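Local coordinates for PFC0360w protein (Plasmodium falciparum, PDB 3NI8) that probably activates the ATPase of the chaperone Hsp90, as AHA1-type co-chaperones do, at residues E25-L34 / I148-K157. Residues are numbered along the deposited sequence; the frame is centred on the assembly and turned at random. Where two conformers were deposited one is given.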
ATOM      1  N   GLU A  25       4.391  -9.494  -7.226  0.50 28.10           N
ATOM      2  CA  GLU A  25       3.271 -10.445  -7.403  0.50 28.07           C
ATOM      3  C   GLU A  25       2.542 -10.209  -8.736  0.50 28.27           C
ATOM      4  O   GLU A  25       2.420  -9.067  -9.183  0.50 28.23           O
ATOM      5  CB  GLU A  25       2.250 -10.312  -6.265  0.50 27.93           C
ATOM      6  CG  GLU A  25       2.753 -10.630  -4.868  0.50 27.79           C
ATOM      7  CD  GLU A  25       3.133 -12.083  -4.703  0.50 28.08           C
ATOM      8  OE1 GLU A  25       2.758 -12.893  -5.580  0.50 27.40           O
ATOM      9  OE2 GLU A  25       3.816 -12.416  -3.706  0.50 27.40           O
ATOM     10  N   GLU A  26       2.032 -11.274  -9.356  1.00 28.21           N
ATOM     11  CA  GLU A  26       1.293 -11.141 -10.613  1.00 28.54           C
ATOM     12  C   GLU A  26      -0.159 -11.572 -10.452  1.00 28.66           C
ATOM     13  O   GLU A  26      -0.466 -12.576  -9.786  1.00 28.30           O
ATOM     14  CB  GLU A  26       1.979 -11.914 -11.756  1.00 28.83           C
ATOM     15  CG  GLU A  26       3.385 -11.409 -12.094  1.00 29.33           C
ATOM     16  CD  GLU A  26       4.135 -12.303 -13.064  1.00 31.70           C
ATOM     17  OE1 GLU A  26       3.536 -12.724 -14.082  1.00 33.83           O
ATOM     18  OE2 GLU A  26       5.330 -12.578 -12.818  1.00 31.42           O
ATOM     19  N   TYR A  27      -1.049 -10.807 -11.066  1.00 28.83           N
ATOM     20  CA  TYR A  27      -2.476 -11.071 -10.960  1.00 29.59           C
ATOM     21  C   TYR A  27      -3.089 -11.175 -12.345  1.00 29.97           C
ATOM     22  O   TYR A  27      -2.676 -10.455 -13.261  1.00 30.57           O
ATOM     23  CB  TYR A  27      -3.169  -9.967 -10.153  1.00 29.57           C
ATOM     24  CG  TYR A  27      -2.764  -9.945  -8.684  1.00 29.48           C
ATOM     25  CD1 TYR A  27      -3.533 -10.587  -7.733  1.00 29.22           C
ATOM     26  CD2 TYR A  27      -1.601  -9.287  -8.259  1.00 27.97           C
ATOM     27  CE1 TYR A  27      -3.167 -10.582  -6.396  1.00 29.65           C
ATOM     28  CE2 TYR A  27      -1.227  -9.280  -6.929  1.00 27.71           C
ATOM     29  CZ  TYR A  27      -2.015  -9.927  -6.000  1.00 28.68           C
ATOM     30  OH  TYR A  27      -1.678  -9.924  -4.663  1.00 27.63           O
ATOM     31  N   TYR A  28      -4.071 -12.062 -12.490  1.00 29.78           N
ATOM     32  CA  TYR A  28      -4.739 -12.278 -13.767  1.00 29.48           C
ATOM     33  C   TYR A  28      -5.896 -11.316 -13.939  1.00 29.79           C
ATOM     34  O   TYR A  28      -7.037 -11.701 -14.176  1.00 30.35           O
ATOM     35  CB  TYR A  28      -5.166 -13.734 -13.907  1.00 29.25           C
ATOM     36  CG  TYR A  28      -3.976 -14.670 -13.945  1.00 29.11           C
ATOM     37  CD1 TYR A  28      -3.097 -14.671 -15.048  1.00 30.14           C
ATOM     38  CD2 TYR A  28      -3.703 -15.526 -12.882  1.00 27.78           C
ATOM     39  CE1 TYR A  28      -1.998 -15.526 -15.098  1.00 29.97           C
ATOM     40  CE2 TYR A  28      -2.599 -16.382 -12.913  1.00 28.77           C
ATOM     41  CZ  TYR A  28      -1.755 -16.378 -14.030  1.00 31.16           C
ATOM     42  OH  TYR A  28      -0.662 -17.223 -14.084  1.00 34.31           O
ATOM     43  N   VAL A  29      -5.557 -10.041 -13.874  1.00 29.79           N
ATOM     44  CA  VAL A  29      -6.518  -8.978 -13.848  1.00 30.08           C
ATOM     45  C   VAL A  29      -5.738  -7.772 -14.413  1.00 30.25           C
ATOM     46  O   VAL A  29      -4.513  -7.726 -14.285  1.00 29.64           O
ATOM     47  CB  VAL A  29      -7.023  -8.802 -12.369  1.00 30.12           C
ATOM     48  CG1 VAL A  29      -6.414  -7.567 -11.690  1.00 30.25           C
ATOM     49  CG2 VAL A  29      -8.516  -8.796 -12.317  1.00 29.98           C
ATOM     50  N   PRO A  30      -6.430  -6.817 -15.071  1.00 30.56           N
ATOM     51  CA  PRO A  30      -5.731  -5.704 -15.716  1.00 30.56           C
ATOM     52  C   PRO A  30      -5.329  -4.606 -14.711  1.00 30.70           C
ATOM     53  O   PRO A  30      -5.931  -4.517 -13.638  1.00 30.96           O
ATOM     54  CB  PRO A  30      -6.778  -5.177 -16.699  1.00 30.63           C
ATOM     55  CG  PRO A  30      -8.080  -5.427 -16.005  1.00 30.19           C
ATOM     56  CD  PRO A  30      -7.899  -6.705 -15.225  1.00 30.78           C
ATOM     57  N   PRO A  31      -4.334  -3.754 -15.064  1.00 30.48           N
ATOM     58  CA  PRO A  31      -3.751  -2.783 -14.107  1.00 29.43           C
ATOM     59  C   PRO A  31      -4.731  -1.858 -13.379  1.00 28.73           C
ATOM     60  O   PRO A  31      -4.542  -1.598 -12.176  1.00 28.60           O
ATOM     61  CB  PRO A  31      -2.800  -1.946 -14.974  1.00 29.38           C
ATOM     62  CG  PRO A  31      -2.476  -2.825 -16.142  1.00 30.88           C
ATOM     63  CD  PRO A  31      -3.709  -3.655 -16.402  1.00 30.19           C
ATOM     64  N   GLU A  32      -5.752  -1.378 -14.095  0.50 28.19           N
ATOM     65  CA  GLU A  32      -6.706  -0.388 -13.563  0.50 27.57           C
ATOM     66  C   GLU A  32      -7.438  -0.879 -12.319  0.50 27.45           C
ATOM     67  O   GLU A  32      -7.735  -0.100 -11.407  0.50 27.37           O
ATOM     68  CB  GLU A  32      -7.718   0.025 -14.635  0.50 27.56           C
ATOM     69  CG  GLU A  32      -8.533  -1.125 -15.233  0.50 26.97           C
ATOM     70  CD  GLU A  32      -9.764  -0.631 -15.955  0.50 26.00           C
ATOM     71  OE1 GLU A  32     -10.462   0.213 -15.359  0.50 27.44           O
ATOM     72  OE2 GLU A  32     -10.030  -1.064 -17.102  0.50 24.32           O
ATOM     73  N   VAL A  33      -7.709  -2.178 -12.292  1.00 27.26           N
ATOM     74  CA  VAL A  33      -8.401  -2.817 -11.188  1.00 26.94           C
ATOM     75  C   VAL A  33      -7.477  -2.873  -9.954  1.00 26.53           C
ATOM     76  O   VAL A  33      -7.908  -2.634  -8.824  1.00 26.27           O
ATOM     77  CB  VAL A  33      -8.933  -4.208 -11.676  1.00 27.09           C
ATOM     78  CG1 VAL A  33      -8.952  -5.244 -10.602  1.00 27.59           C
ATOM     79  CG2 VAL A  33     -10.311  -4.066 -12.284  1.00 27.18           C
ATOM     80  N   LEU A  34      -6.200  -3.170 -10.173  1.00 26.13           N
ATOM     81  CA  LEU A  34      -5.232  -3.129  -9.075  1.00 25.98           C
ATOM     82  C   LEU A  34      -4.972  -1.696  -8.597  1.00 25.97           C
ATOM     83  O   LEU A  34      -4.917  -1.446  -7.387  1.00 26.56           O
ATOM     84  CB  LEU A  34      -3.933  -3.812  -9.462  1.00 25.88           C
ATOM     85  CG  LEU A  34      -4.036  -5.316  -9.677  1.00 26.01           C
ATOM     86  CD1 LEU A  34      -2.701  -5.851 -10.091  1.00 24.36           C
ATOM     87  CD2 LEU A  34      -4.543  -5.992  -8.374  1.00 27.43           C
ATOM     88  N   ILE A 148      -6.511  -8.808  -1.485  1.00 27.58           N
ATOM     89  CA  ILE A 148      -6.679  -8.578  -2.920  1.00 28.21           C
ATOM     90  C   ILE A 148      -6.987  -9.912  -3.599  1.00 28.76           C
ATOM     91  O   ILE A 148      -7.900 -10.028  -4.415  1.00 28.55           O
ATOM     92  CB  ILE A 148      -5.419  -7.917  -3.549  1.00 28.53           C
ATOM     93  CG1 ILE A 148      -5.345  -6.445  -3.137  1.00 28.63           C
ATOM     94  CG2 ILE A 148      -5.429  -8.052  -5.092  1.00 28.80           C
ATOM     95  CD1 ILE A 148      -3.984  -5.835  -3.252  1.00 30.53           C
ATOM     96  N   GLU A 149      -6.238 -10.936  -3.233  1.00 29.69           N
ATOM     97  CA  GLU A 149      -6.534 -12.261  -3.749  1.00 30.87           C
ATOM     98  C   GLU A 149      -7.869 -12.848  -3.213  1.00 30.79           C
ATOM     99  O   GLU A 149      -8.750 -13.185  -3.991  1.00 30.90           O
ATOM    100  CB  GLU A 149      -5.365 -13.212  -3.487  1.00 31.15           C
ATOM    101  CG  GLU A 149      -5.407 -14.426  -4.406  1.00 33.38           C
ATOM    102  CD  GLU A 149      -4.603 -15.591  -3.894  1.00 36.56           C
ATOM    103  OE1 GLU A 149      -3.910 -15.454  -2.863  1.00 39.20           O
ATOM    104  OE2 GLU A 149      -4.673 -16.662  -4.522  1.00 40.43           O
ATOM    105  N   VAL A 150      -8.009 -12.927  -1.890  1.00 30.99           N
ATOM    106  CA  VAL A 150      -9.089 -13.692  -1.234  1.00 30.74           C
ATOM    107  C   VAL A 150     -10.430 -12.956  -1.053  1.00 30.38           C
ATOM    108  O   VAL A 150     -11.489 -13.580  -1.161  1.00 30.93           O
ATOM    109  CB  VAL A 150      -8.611 -14.268   0.144  1.00 30.96           C
ATOM    110  CG1 VAL A 150      -9.756 -14.947   0.880  1.00 31.14           C
ATOM    111  CG2 VAL A 150      -7.474 -15.262  -0.066  1.00 30.20           C
ATOM    112  N   ILE A 151     -10.383 -11.659  -0.748  1.00 29.52           N
ATOM    113  CA  ILE A 151     -11.586 -10.832  -0.619  1.00 28.59           C
ATOM    114  C   ILE A 151     -12.040 -10.297  -1.992  1.00 28.99           C
ATOM    115  O   ILE A 151     -13.221 -10.413  -2.368  1.00 28.46           O
ATOM    116  CB  ILE A 151     -11.331  -9.609   0.320  1.00 28.72           C
ATOM    117  CG1 ILE A 151     -10.740 -10.051   1.684  1.00 28.74           C
ATOM    118  CG2 ILE A 151     -12.570  -8.700   0.408  1.00 25.80           C
ATOM    119  CD1 ILE A 151     -11.732 -10.300   2.774  1.00 29.71           C
ATOM    120  N   LEU A 152     -11.103  -9.702  -2.727  1.00 28.62           N
ATOM    121  CA  LEU A 152     -11.421  -9.130  -4.014  1.00 29.07           C
ATOM    122  C   LEU A 152     -11.532 -10.177  -5.131  1.00 29.69           C
ATOM    123  O   LEU A 152     -11.975  -9.863  -6.209  1.00 29.73           O
ATOM    124  CB  LEU A 152     -10.409  -8.035  -4.385  1.00 28.47           C
ATOM    125  CG  LEU A 152     -10.140  -6.861  -3.433  1.00 27.29           C
ATOM    126  CD1 LEU A 152      -9.335  -5.817  -4.194  1.00 25.52           C
ATOM    127  CD2 LEU A 152     -11.404  -6.233  -2.824  1.00 25.97           C
ATOM    128  N   GLY A 153     -11.107 -11.405  -4.879  1.00 30.75           N
ATOM    129  CA  GLY A 153     -11.232 -12.467  -5.854  1.00 32.42           C
ATOM    130  C   GLY A 153     -10.365 -12.282  -7.089  1.00 33.96           C
ATOM    131  O   GLY A 153     -10.702 -12.758  -8.182  1.00 34.22           O
ATOM    132  N   TYR A 154      -9.234 -11.600  -6.936  1.00 34.82           N
ATOM    133  CA  TYR A 154      -8.303 -11.508  -8.048  1.00 35.18           C
ATOM    134  C   TYR A 154      -7.312 -12.647  -7.939  1.00 35.72           C
ATOM    135  O   TYR A 154      -6.580 -12.746  -6.960  1.00 35.81           O
ATOM    136  CB  TYR A 154      -7.587 -10.170  -8.089  1.00 34.82           C
ATOM    137  CG  TYR A 154      -8.492  -8.956  -8.056  1.00 34.95           C
ATOM    138  CD1 TYR A 154      -9.826  -9.022  -8.466  1.00 35.53           C
ATOM    139  CD2 TYR A 154      -7.999  -7.730  -7.630  1.00 35.04           C
ATOM    140  CE1 TYR A 154     -10.655  -7.880  -8.422  1.00 37.04           C
ATOM    141  CE2 TYR A 154      -8.803  -6.597  -7.591  1.00 37.21           C
ATOM    142  CZ  TYR A 154     -10.127  -6.673  -7.982  1.00 37.10           C
ATOM    143  OH  TYR A 154     -10.892  -5.532  -7.937  1.00 37.49           O
ATOM    144  N   PRO A 155      -7.297 -13.526  -8.944  1.00 36.56           N
ATOM    145  CA  PRO A 155      -6.390 -14.668  -8.890  1.00 36.98           C
ATOM    146  C   PRO A 155      -4.931 -14.242  -9.120  1.00 37.37           C
ATOM    147  O   PRO A 155      -4.649 -13.344  -9.926  1.00 36.66           O
ATOM    148  CB  PRO A 155      -6.884 -15.576 -10.027  1.00 36.93           C
ATOM    149  CG  PRO A 155      -8.056 -14.825 -10.713  1.00 36.93           C
ATOM    150  CD  PRO A 155      -7.977 -13.409 -10.251  1.00 36.93           C
ATOM    151  N   LYS A 156      -4.032 -14.901  -8.399  1.00 38.18           N
ATOM    152  CA  LYS A 156      -2.616 -14.604  -8.435  1.00 39.31           C
ATOM    153  C   LYS A 156      -1.763 -15.866  -8.663  1.00 39.80           C
ATOM    154  O   LYS A 156      -2.097 -16.956  -8.158  1.00 39.54           O
ATOM    155  CB  LYS A 156      -2.201 -13.855  -7.148  1.00 39.00           C
ATOM    156  CG  LYS A 156      -1.628 -14.699  -6.038  1.00 39.69           C
ATOM    157  CD  LYS A 156      -0.379 -14.042  -5.445  1.00 39.05           C
ATOM    158  CE  LYS A 156       0.482 -15.045  -4.676  1.00 39.31           C
ATOM    159  NZ  LYS A 156       0.190 -15.087  -3.219  1.00 39.21           N
ATOM    160  N   LYS A 157      -0.680 -15.713  -9.430  1.00 40.58           N
ATOM    161  CA  LYS A 157       0.319 -16.779  -9.600  1.00 41.19           C
ATOM    162  C   LYS A 157       0.783 -17.373  -8.281  1.00 41.69           C
ATOM    163  O   LYS A 157       0.985 -18.589  -8.191  1.00 42.93           O
ATOM    164  CB  LYS A 157       1.538 -16.261 -10.346  1.00 41.25           C
ATOM    165  CG  LYS A 157       1.549 -16.565 -11.832  1.00 41.83           C
ATOM    166  CD  LYS A 157       2.894 -16.196 -12.433  1.00 42.05           C
ATOM    167  CE  LYS A 157       3.191 -17.013 -13.672  1.00 41.43           C
ATOM    168  NZ  LYS A 157       4.655 -17.225 -13.803  1.00 40.46           N
TER
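Ile148, in the last turns of helix 132-150, touches Tyr27 CE1 (3.6 Å) and Leu34 CD2 with its CG2. With CG anti to its carbonyl carbon (chi1 -67°), Tyr27 carries its ring to the helix, where its hydroxyl makes a weak hydrogen bond to Leu145 O. Leu34 CD2 lies off-centre over one face of this ring. Beyond Gly153, where phi turns positive, the chain doubles back and Tyr154 lies against helix 31-39. Val29 CG2 and Val33 CG1 cover one face of its ring, while Tyr154 O meets the edge of the Tyr27 ring. Pro155 O accepts a hydrogen bond from Tyr28 N (2.9 Å) that is nearly straight (166°). Lys156 faces Tyr27 as a non-hydrogen-bonded antiparallel pair, and its CB packs on Tyr27 CE1 at 3.5 Å. In one of its two conformers Glu25 places OE1 beside the bent Lys156 chain, with NZ beyond salt-bridge distance. Lys157 N closes the bridge on Glu26 O (3.2 Å); its side chain runs beside Glu26, whose OE1 is hydrogen-bonded to His111 NE2, and Lys157 CG touches Tyr28 OH. The C-terminal tail thus adds a single beta bridge to edge strand 21-27, next to the long C-terminal helix packed on an antiparallel sheet that characterises the helix-grip fold of the SRPBCC superfamily.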